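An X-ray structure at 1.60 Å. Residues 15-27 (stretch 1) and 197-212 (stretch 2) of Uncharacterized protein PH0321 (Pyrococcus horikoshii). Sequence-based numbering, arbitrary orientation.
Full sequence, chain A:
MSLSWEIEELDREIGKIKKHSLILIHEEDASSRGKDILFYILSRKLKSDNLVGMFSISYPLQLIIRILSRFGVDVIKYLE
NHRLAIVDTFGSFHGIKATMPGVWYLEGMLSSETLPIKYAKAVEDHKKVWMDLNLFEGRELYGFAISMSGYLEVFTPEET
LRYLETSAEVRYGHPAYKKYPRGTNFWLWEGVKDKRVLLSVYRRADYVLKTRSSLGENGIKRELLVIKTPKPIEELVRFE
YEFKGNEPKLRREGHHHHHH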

ATOM      1  N   GLY A  15       9.574  -7.248  15.441  1.00 27.72           N
ATOM      2  CA  GLY A  15       8.347  -7.061  16.207  1.00 26.99           C
ATOM      3  C   GLY A  15       7.177  -6.709  15.314  1.00 27.10           C
ATOM      4  O   GLY A  15       7.362  -6.317  14.160  1.00 26.48           O
ATOM      5  N   LYS A  16       5.976  -6.855  15.859  1.00 25.98           N
ATOM      6  CA  LYS A  16       4.747  -6.564  15.133  1.00 25.79           C
ATOM      7  C   LYS A  16       4.563  -5.064  14.877  1.00 24.71           C
ATOM      8  O   LYS A  16       5.256  -4.231  15.455  1.00 24.28           O
ATOM      9  CB  LYS A  16       3.561  -7.162  15.883  1.00 26.20           C
ATOM     10  CG  LYS A  16       3.504  -8.680  15.738  1.00 28.96           C
ATOM     11  CD  LYS A  16       2.503  -9.327  16.671  1.00 32.51           C
ATOM     12  CE  LYS A  16       1.102  -9.311  16.098  1.00 36.13           C
ATOM     13  NZ  LYS A  16       0.201 -10.230  16.868  1.00 39.79           N
ATOM     14  N   ILE A  17       3.639  -4.737  13.979  1.00 23.72           N
ATOM     15  CA  ILE A  17       3.437  -3.356  13.553  1.00 22.96           C
ATOM     16  C   ILE A  17       2.597  -2.575  14.556  1.00 22.97           C
ATOM     17  O   ILE A  17       1.522  -3.021  14.941  1.00 22.84           O
ATOM     18  CB  ILE A  17       2.707  -3.326  12.196  1.00 22.38           C
ATOM     19  CG1 ILE A  17       3.522  -4.085  11.137  1.00 22.84           C
ATOM     20  CG2 ILE A  17       2.431  -1.870  11.767  1.00 22.22           C
ATOM     21  CD1 ILE A  17       2.724  -4.469   9.903  1.00 24.28           C
ATOM     22  N   LYS A  18       3.090  -1.407  14.959  1.00 23.63           N
ATOM     23  CA  LYS A  18       2.322  -0.483  15.777  1.00 24.30           C
ATOM     24  C   LYS A  18       1.084  -0.033  15.003  1.00 24.31           C
ATOM     25  O   LYS A  18       1.180   0.490  13.890  1.00 23.75           O
ATOM     26  CB  LYS A  18       3.184   0.716  16.172  1.00 24.81           C
ATOM     27  CG  LYS A  18       2.445   1.751  16.981  1.00 28.53           C
ATOM     28  CD  LYS A  18       3.369   2.858  17.450  1.00 32.69           C
ATOM     29  CE  LYS A  18       2.797   3.597  18.653  1.00 36.39           C
ATOM     30  NZ  LYS A  18       1.439   4.180  18.441  1.00 39.08           N
ATOM     31  N   LYS A  19      -0.083  -0.275  15.585  1.00 23.71           N
ATOM     32  CA  LYS A  19      -1.341   0.064  14.949  1.00 23.49           C
ATOM     33  C   LYS A  19      -1.363   1.525  14.465  1.00 22.74           C
ATOM     34  O   LYS A  19      -0.935   2.442  15.173  1.00 22.92           O
ATOM     35  CB  LYS A  19      -2.502  -0.222  15.907  1.00 23.91           C
ATOM     36  CG  LYS A  19      -3.870  -0.020  15.292  1.00 26.10           C
ATOM     37  CD  LYS A  19      -4.948  -0.598  16.193  1.00 30.81           C
ATOM     38  CE  LYS A  19      -6.329  -0.113  15.795  1.00 32.58           C
ATOM     39  NZ  LYS A  19      -7.339  -0.938  16.530  1.00 35.19           N
ATOM     40  N   HIS A  20      -1.831   1.707  13.231  1.00 21.84           N
ATOM     41  CA  HIS A  20      -1.980   3.012  12.573  1.00 21.91           C
ATOM     42  C   HIS A  20      -0.721   3.550  11.915  1.00 20.70           C
ATOM     43  O   HIS A  20      -0.722   4.666  11.403  1.00 21.09           O
ATOM     44  CB  HIS A  20      -2.588   4.094  13.481  1.00 23.02           C
ATOM     45  CG  HIS A  20      -3.954   3.761  13.981  1.00 25.67           C
ATOM     46  ND1 HIS A  20      -4.324   3.938  15.298  1.00 30.18           N
ATOM     47  CD2 HIS A  20      -5.036   3.249  13.349  1.00 26.76           C
ATOM     48  CE1 HIS A  20      -5.580   3.560  15.451  1.00 29.73           C
ATOM     49  NE2 HIS A  20      -6.033   3.131  14.287  1.00 30.45           N
ATOM     50  N   SER A  21       0.343   2.754  11.930  1.00 19.67           N
ATOM     51  CA  SER A  21       1.582   3.143  11.302  1.00 18.87           C
ATOM     52  C   SER A  21       1.421   3.259   9.791  1.00 17.88           C
ATOM     53  O   SER A  21       0.503   2.674   9.212  1.00 18.12           O
ATOM     54  CB  SER A  21       2.658   2.112  11.624  1.00 19.34           C
ATOM     55  OG  SER A  21       2.967   2.170  13.018  1.00 20.11           O
ATOM     56  N   LEU A  22       2.341   4.010   9.183  1.00 16.72           N
ATOM     57  CA  LEU A  22       2.526   4.014   7.739  1.00 15.73           C
ATOM     58  C   LEU A  22       3.810   3.243   7.470  1.00 15.81           C
ATOM     59  O   LEU A  22       4.860   3.549   8.052  1.00 15.81           O
ATOM     60  CB  LEU A  22       2.663   5.446   7.213  1.00 15.97           C
ATOM     61  CG  LEU A  22       3.023   5.632   5.735  1.00 15.31           C
ATOM     62  CD1 LEU A  22       2.005   4.964   4.786  1.00 15.74           C
ATOM     63  CD2 LEU A  22       3.139   7.119   5.467  1.00 15.20           C
ATOM     64  N   ILE A  23       3.707   2.237   6.596  1.00 14.76           N
ATOM     65  CA  ILE A  23       4.833   1.388   6.209  1.00 14.56           C
ATOM     66  C   ILE A  23       5.144   1.650   4.745  1.00 14.43           C
ATOM     67  O   ILE A  23       4.279   1.522   3.889  1.00 15.33           O
ATOM     68  CB  ILE A  23       4.478  -0.113   6.346  1.00 14.74           C
ATOM     69  CG1 ILE A  23       4.188  -0.481   7.803  1.00 17.22           C
ATOM     70  CG2 ILE A  23       5.606  -1.001   5.819  1.00 16.20           C
ATOM     71  CD1 ILE A  23       2.727  -0.335   8.187  1.00 21.90           C
ATOM     72  N   LEU A  24       6.397   1.976   4.463  1.00 13.51           N
ATOM     73  CA  LEU A  24       6.866   2.066   3.082  1.00 13.82           C
ATOM     74  C   LEU A  24       7.612   0.810   2.703  1.00 14.31           C
ATOM     75  O   LEU A  24       8.575   0.438   3.366  1.00 14.40           O
ATOM     76  CB  LEU A  24       7.796   3.271   2.904  1.00 13.85           C
ATOM     77  CG  LEU A  24       8.384   3.434   1.498  1.00 14.34           C
ATOM     78  CD1 LEU A  24       7.297   3.798   0.426  1.00 15.35           C
ATOM     79  CD2 LEU A  24       9.471   4.505   1.546  1.00 16.05           C
ATOM     80  N   ILE A  25       7.185   0.162   1.617  1.00 14.44           N
ATOM     81  CA  ILE A  25       7.956  -0.916   1.002  1.00 15.01           C
ATOM     82  C   ILE A  25       8.617  -0.266  -0.212  1.00 15.08           C
ATOM     83  O   ILE A  25       7.946   0.099  -1.194  1.00 15.31           O
ATOM     84  CB  ILE A  25       7.064  -2.105   0.530  1.00 15.47           C
ATOM     85  CG1 ILE A  25       6.249  -2.692   1.697  1.00 17.93           C
ATOM     86  CG2 ILE A  25       7.950  -3.150  -0.134  1.00 15.96           C
ATOM     87  CD1 ILE A  25       7.049  -3.081   2.896  1.00 20.33           C
ATOM     88  N   HIS A  26       9.928  -0.080  -0.126  1.00 14.44           N
ATOM     89  CA  HIS A  26      10.695   0.486  -1.229  1.00 14.68           C
ATOM     90  C   HIS A  26      11.330  -0.645  -2.028  1.00 14.47           C
ATOM     91  O   HIS A  26      12.342  -1.239  -1.591  1.00 14.88           O
ATOM     92  CB  HIS A  26      11.744   1.453  -0.709  1.00 15.01           C
ATOM     93  CG  HIS A  26      12.586   2.063  -1.794  1.00 15.49           C
ATOM     94  ND1 HIS A  26      13.815   2.638  -1.546  1.00 16.73           N
ATOM     95  CD2 HIS A  26      12.378   2.173  -3.132  1.00 17.02           C
ATOM     96  CE1 HIS A  26      14.330   3.072  -2.683  1.00 17.91           C
ATOM     97  NE2 HIS A  26      13.475   2.808  -3.659  1.00 17.44           N
ATOM     98  N   GLU A  27      10.732  -0.954  -3.181  1.00 14.81           N
ATOM     99  CA  GLU A  27      11.259  -1.999  -4.074  1.00 16.15           C
ATOM    100  C   GLU A  27      12.301  -1.302  -4.951  1.00 16.29           C
ATOM    101  O   GLU A  27      11.943  -0.660  -5.942  1.00 17.11           O
ATOM    102  CB  GLU A  27      10.138  -2.639  -4.913  1.00 15.69           C
ATOM    103  CG  GLU A  27      10.670  -3.740  -5.850  1.00 18.85           C
ATOM    104  CD  GLU A  27       9.672  -4.209  -6.908  1.00 19.41           C
ATOM    105  OE1 GLU A  27       9.393  -3.421  -7.844  1.00 25.15           O
ATOM    106  OE2 GLU A  27       9.194  -5.373  -6.851  1.00 19.91           O
ATOM    107  N   VAL A 197      11.657  13.123  -3.975  1.00 18.61           N
ATOM    108  CA  VAL A 197      10.337  12.606  -3.600  1.00 17.99           C
ATOM    109  C   VAL A 197      10.496  11.380  -2.697  1.00 18.37           C
ATOM    110  O   VAL A 197       9.770  11.202  -1.710  1.00 17.56           O
ATOM    111  CB  VAL A 197       9.452  12.273  -4.828  1.00 18.13           C
ATOM    112  CG1 VAL A 197       8.086  11.758  -4.349  1.00 18.32           C
ATOM    113  CG2 VAL A 197       9.309  13.491  -5.753  1.00 19.92           C
ATOM    114  N   LEU A 198      11.467  10.531  -3.021  1.00 18.44           N
ATOM    115  CA  LEU A 198      11.749   9.382  -2.183  1.00 19.28           C
ATOM    116  C   LEU A 198      12.163   9.794  -0.773  1.00 19.39           C
ATOM    117  O   LEU A 198      11.790   9.157   0.204  1.00 19.67           O
ATOM    118  CB  LEU A 198      12.832   8.538  -2.849  1.00 19.23           C
ATOM    119  CG  LEU A 198      13.069   7.094  -2.453  1.00 21.53           C
ATOM    120  CD1 LEU A 198      11.797   6.247  -2.405  1.00 20.93           C
ATOM    121  CD2 LEU A 198      14.076   6.522  -3.466  1.00 20.55           C
ATOM    122  N   LEU A 199      12.914  10.892  -0.654  1.00 19.51           N
ATOM    123  CA  LEU A 199      13.277  11.427   0.657  1.00 20.01           C
ATOM    124  C   LEU A 199      12.036  11.789   1.482  1.00 18.90           C
ATOM    125  O   LEU A 199      11.966  11.502   2.674  1.00 19.35           O
ATOM    126  CB  LEU A 199      14.129  12.679   0.468  1.00 21.66           C
ATOM    127  CG  LEU A 199      15.215  13.054   1.459  1.00 24.46           C
ATOM    128  CD1 LEU A 199      16.156  11.866   1.776  1.00 24.99           C
ATOM    129  CD2 LEU A 199      15.998  14.247   0.890  1.00 22.87           C
ATOM    130  N   SER A 200      11.054  12.410   0.838  1.00 17.13           N
ATOM    131  CA  SER A 200       9.829  12.815   1.525  1.00 16.90           C
ATOM    132  C   SER A 200       9.025  11.610   1.982  1.00 17.06           C
ATOM    133  O   SER A 200       8.520  11.586   3.107  1.00 17.34           O
ATOM    134  CB  SER A 200       8.995  13.730   0.618  1.00 17.31           C
ATOM    135  OG  SER A 200       7.814  14.181   1.269  1.00 17.35           O
ATOM    136  N   VAL A 201       8.905  10.591   1.132  1.00 16.38           N
ATOM    137  CA  VAL A 201       8.114   9.432   1.549  1.00 16.43           C
ATOM    138  C   VAL A 201       8.822   8.617   2.622  1.00 16.03           C
ATOM    139  O   VAL A 201       8.169   8.061   3.508  1.00 16.49           O
ATOM    140  CB  VAL A 201       7.631   8.527   0.366  1.00 17.25           C
ATOM    141  CG1 VAL A 201       6.735   9.326  -0.589  1.00 17.10           C
ATOM    142  CG2 VAL A 201       8.789   7.902  -0.348  1.00 19.25           C
ATOM    143  N   TYR A 202      10.159   8.542   2.566  1.00 15.63           N
ATOM    144  CA  TYR A 202      10.892   7.905   3.666  1.00 15.71           C
ATOM    145  C   TYR A 202      10.613   8.632   4.983  1.00 16.45           C
ATOM    146  O   TYR A 202      10.397   8.004   6.036  1.00 17.76           O
ATOM    147  CB  TYR A 202      12.397   7.954   3.415  1.00 16.53           C
ATOM    148  CG  TYR A 202      13.002   6.754   2.719  1.00 16.16           C
ATOM    149  CD1 TYR A 202      12.457   6.239   1.532  1.00 17.72           C
ATOM    150  CD2 TYR A 202      14.158   6.161   3.219  1.00 18.35           C
ATOM    151  CE1 TYR A 202      13.044   5.140   0.885  1.00 15.70           C
ATOM    152  CE2 TYR A 202      14.739   5.059   2.583  1.00 18.18           C
ATOM    153  CZ  TYR A 202      14.184   4.554   1.426  1.00 16.92           C
ATOM    154  OH  TYR A 202      14.806   3.483   0.828  1.00 17.87           O
ATOM    155  N   ARG A 203      10.652   9.963   4.939  1.00 15.73           N
ATOM    156  CA  ARG A 203      10.476  10.740   6.168  1.00 16.18           C
ATOM    157  C   ARG A 203       9.078  10.541   6.750  1.00 16.66           C
ATOM    158  O   ARG A 203       8.894  10.450   7.982  1.00 17.58           O
ATOM    159  CB  ARG A 203      10.798  12.226   5.897  1.00 16.30           C
ATOM    160  CG  ARG A 203      10.436  13.196   7.033  1.00 17.44           C
ATOM    161  CD  ARG A 203      11.214  12.895   8.315  1.00 18.59           C
ATOM    162  NE  ARG A 203      12.641  13.089   8.100  1.00 19.68           N
ATOM    163  CZ  ARG A 203      13.567  13.026   9.055  1.00 23.22           C
ATOM    164  NH1 ARG A 203      13.229  12.789  10.323  1.00 23.47           N
ATOM    165  NH2 ARG A 203      14.839  13.224   8.739  1.00 25.28           N
ATOM    166  N   ARG A 204       8.083  10.457   5.872  1.00 16.03           N
ATOM    167  CA  ARG A 204       6.691  10.377   6.300  1.00 16.00           C
ATOM    168  C   ARG A 204       6.335   9.009   6.876  1.00 16.62           C
ATOM    169  O   ARG A 204       5.472   8.893   7.762  1.00 17.91           O
ATOM    170  CB  ARG A 204       5.768  10.718   5.126  1.00 15.60           C
ATOM    171  CG  ARG A 204       5.842  12.184   4.755  1.00 14.19           C
ATOM    172  CD  ARG A 204       5.098  12.460   3.473  1.00 16.68           C
ATOM    173  NE  ARG A 204       5.370  13.808   2.978  1.00 17.01           N
ATOM    174  CZ  ARG A 204       4.845  14.918   3.504  1.00 18.95           C
ATOM    175  NH1 ARG A 204       4.012  14.859   4.538  1.00 19.94           N
ATOM    176  NH2 ARG A 204       5.148  16.101   2.990  1.00 19.63           N
ATOM    177  N   ALA A 205       6.984   7.970   6.366  1.00 16.76           N
ATOM    178  CA  ALA A 205       6.730   6.599   6.836  1.00 16.97           C
ATOM    179  C   ALA A 205       7.262   6.327   8.249  1.00 17.55           C
ATOM    180  O   ALA A 205       8.325   6.838   8.629  1.00 18.34           O
ATOM    181  CB  ALA A 205       7.318   5.598   5.861  1.00 17.08           C
ATOM    182  N   ASP A 206       6.540   5.503   9.006  1.00 17.72           N
ATOM    183  CA  ASP A 206       7.033   5.060  10.315  1.00 18.47           C
ATOM    184  C   ASP A 206       8.006   3.900  10.180  1.00 18.48           C
ATOM    185  O   ASP A 206       8.972   3.781  10.959  1.00 19.00           O
ATOM    186  CB  ASP A 206       5.870   4.675  11.223  1.00 18.34           C
ATOM    187  CG  ASP A 206       4.903   5.817  11.415  1.00 20.72           C
ATOM    188  OD1 ASP A 206       5.302   6.858  12.008  1.00 20.84           O
ATOM    189  OD2 ASP A 206       3.748   5.690  10.950  1.00 20.51           O
ATOM    190  N   TYR A 207       7.733   3.027   9.207  1.00 17.56           N
ATOM    191  CA  TYR A 207       8.624   1.917   8.889  1.00 17.05           C
ATOM    192  C   TYR A 207       9.049   2.047   7.440  1.00 16.75           C
ATOM    193  O   TYR A 207       8.231   2.401   6.613  1.00 15.68           O
ATOM    194  CB  TYR A 207       7.912   0.567   9.018  1.00 17.84           C
ATOM    195  CG  TYR A 207       7.428   0.217  10.403  1.00 18.85           C
ATOM    196  CD1 TYR A 207       8.124  -0.704  11.194  1.00 19.93           C
ATOM    197  CD2 TYR A 207       6.243   0.756  10.899  1.00 18.95           C
ATOM    198  CE1 TYR A 207       7.651  -1.039  12.477  1.00 21.36           C
ATOM    199  CE2 TYR A 207       5.771   0.430  12.164  1.00 19.95           C
ATOM    200  CZ  TYR A 207       6.476  -0.463  12.941  1.00 20.98           C
ATOM    201  OH  TYR A 207       5.979  -0.772  14.210  1.00 23.40           O
ATOM    202  N   VAL A 208      10.316   1.752   7.150  1.00 15.87           N
ATOM    203  CA  VAL A 208      10.753   1.652   5.759  1.00 15.84           C
ATOM    204  C   VAL A 208      11.503   0.343   5.604  1.00 16.48           C
ATOM    205  O   VAL A 208      12.519   0.119   6.285  1.00 17.01           O
ATOM    206  CB  VAL A 208      11.696   2.795   5.344  1.00 15.79           C
ATOM    207  CG1 VAL A 208      12.157   2.575   3.890  1.00 16.65           C
ATOM    208  CG2 VAL A 208      11.015   4.158   5.513  1.00 16.25           C
ATOM    209  N   LEU A 209      11.001  -0.503   4.706  1.00 16.30           N
ATOM    210  CA  LEU A 209      11.672  -1.740   4.290  1.00 16.45           C
ATOM    211  C   LEU A 209      12.075  -1.586   2.839  1.00 16.68           C
ATOM    212  O   LEU A 209      11.236  -1.237   2.006  1.00 17.37           O
ATOM    213  CB  LEU A 209      10.731  -2.941   4.421  1.00 17.36           C
ATOM    214  CG  LEU A 209      10.064  -3.169   5.788  1.00 20.26           C
ATOM    215  CD1 LEU A 209       9.263  -4.486   5.796  1.00 20.71           C
ATOM    216  CD2 LEU A 209      11.056  -3.126   6.923  1.00 23.69           C
ATOM    217  N   LYS A 210      13.338  -1.859   2.536  1.00 15.26           N
ATOM    218  CA  LYS A 210      13.840  -1.705   1.164  1.00 15.63           C
ATOM    219  C   LYS A 210      14.227  -3.074   0.645  1.00 16.49           C
ATOM    220  O   LYS A 210      14.936  -3.808   1.326  1.00 16.61           O
ATOM    221  CB  LYS A 210      15.066  -0.798   1.132  1.00 16.57           C
ATOM    222  CG  LYS A 210      15.638  -0.618  -0.260  1.00 19.07           C
ATOM    223  CD  LYS A 210      16.604   0.541  -0.285  1.00 24.13           C
ATOM    224  CE  LYS A 210      18.015   0.107  -0.001  1.00 26.50           C
ATOM    225  NZ  LYS A 210      18.964   1.257  -0.228  1.00 28.40           N
ATOM    226  N   THR A 211      13.737  -3.430  -0.542  1.00 15.30           N
ATOM    227  CA  THR A 211      14.155  -4.695  -1.162  1.00 16.31           C
ATOM    228  C   THR A 211      15.077  -4.417  -2.336  1.00 16.86           C
ATOM    229  O   THR A 211      14.961  -3.396  -3.024  1.00 16.37           O
ATOM    230  CB  THR A 211      12.967  -5.554  -1.626  1.00 16.82           C
ATOM    231  OG1 THR A 211      12.286  -4.916  -2.723  1.00 16.06           O
ATOM    232  CG2 THR A 211      11.992  -5.792  -0.478  1.00 16.42           C
ATOM    233  N   ARG A 212      16.016  -5.328  -2.552  1.00 17.25           N
ATOM    234  CA  ARG A 212      16.978  -5.159  -3.638  1.00 18.75           C
ATOM    235  C   ARG A 212      17.579  -6.496  -4.006  1.00 19.63           C
ATOM    236  O   ARG A 212      17.542  -7.430  -3.211  1.00 19.86           O
ATOM    237  CB  ARG A 212      18.079  -4.195  -3.229  1.00 20.01           C
ATOM    238  CG  ARG A 212      18.911  -4.687  -2.056  1.00 21.52           C
ATOM    239  CD  ARG A 212      20.093  -3.776  -1.833  1.00 27.59           C
ATOM    240  NE  ARG A 212      21.018  -4.314  -0.836  1.00 30.75           N
ATOM    241  CZ  ARG A 212      21.930  -3.579  -0.205  1.00 32.97           C
ATOM    242  NH1 ARG A 212      22.039  -2.281  -0.455  1.00 34.58           N
ATOM    243  NH2 ARG A 212      22.734  -4.147   0.686  1.00 34.93           N
TER

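Strands 22-27 and 207-212, far apart in sequence, lie side by side as parallel neighbours, their axes 16° apart. Leu22, Leu24 and His26 make the backbone hydrogen bonds of the first strand to the second. Leu24 N gives to Tyr207 O (2.9 Å) and His26 N to Leu209 O (2.8 Å), while Leu24 O receives Leu209 N (2.9 Å) and His26 O receives Thr211 N (2.8 Å). Ile23 and Ile25 make no such bonds to this neighbour; instead their CA atoms approach its carbonyls, Ile25 CA lying 3.4 Å from Leu209 O.

Where the strands begin, Leu22 O accepts two bonds, from Asp206 N (2.7 Å, bent to 138°) and from Tyr207 N (3.1 Å, straighter at 165°). Asp206 returns a bond through its carboxylate, with OD2 2.8 Å from Leu22 N, so both polar backbone atoms of Leu22 are held. The turn from Lys18 to Ser21, type II and closed by Ser21 N to Lys18 O (3.1 Å), is tied in by Tyr207, whose OH accepts a nearly linear bond from Lys18 N at 3.1 Å. Ser21 OG bonds Lys18 O at 2.6 Å and lies at the edge of the Tyr207 ring.

One side-chain hydrogen bond links strand to helix: His26 ND1 and Tyr202 OH are 2.7 Å apart, and either could be the donor. Leu198 covers one face of the same imidazole, its CD1 4.0 Å from the ring centroid and almost on the normal.

Packing extends this helix contact. Leu24, on the same face of the sheet as His26, places CD2 3.5 Å from Tyr202 CD1 and 3.9 Å from Val201 CG2, and its CB meets the CB of Ala205, just past the helix, at 3.8 Å. On the other face, Ile23 CG1 packs against Tyr207 CD2 and Ile25 CD1 against Leu209 CD1, both at 3.9 Å.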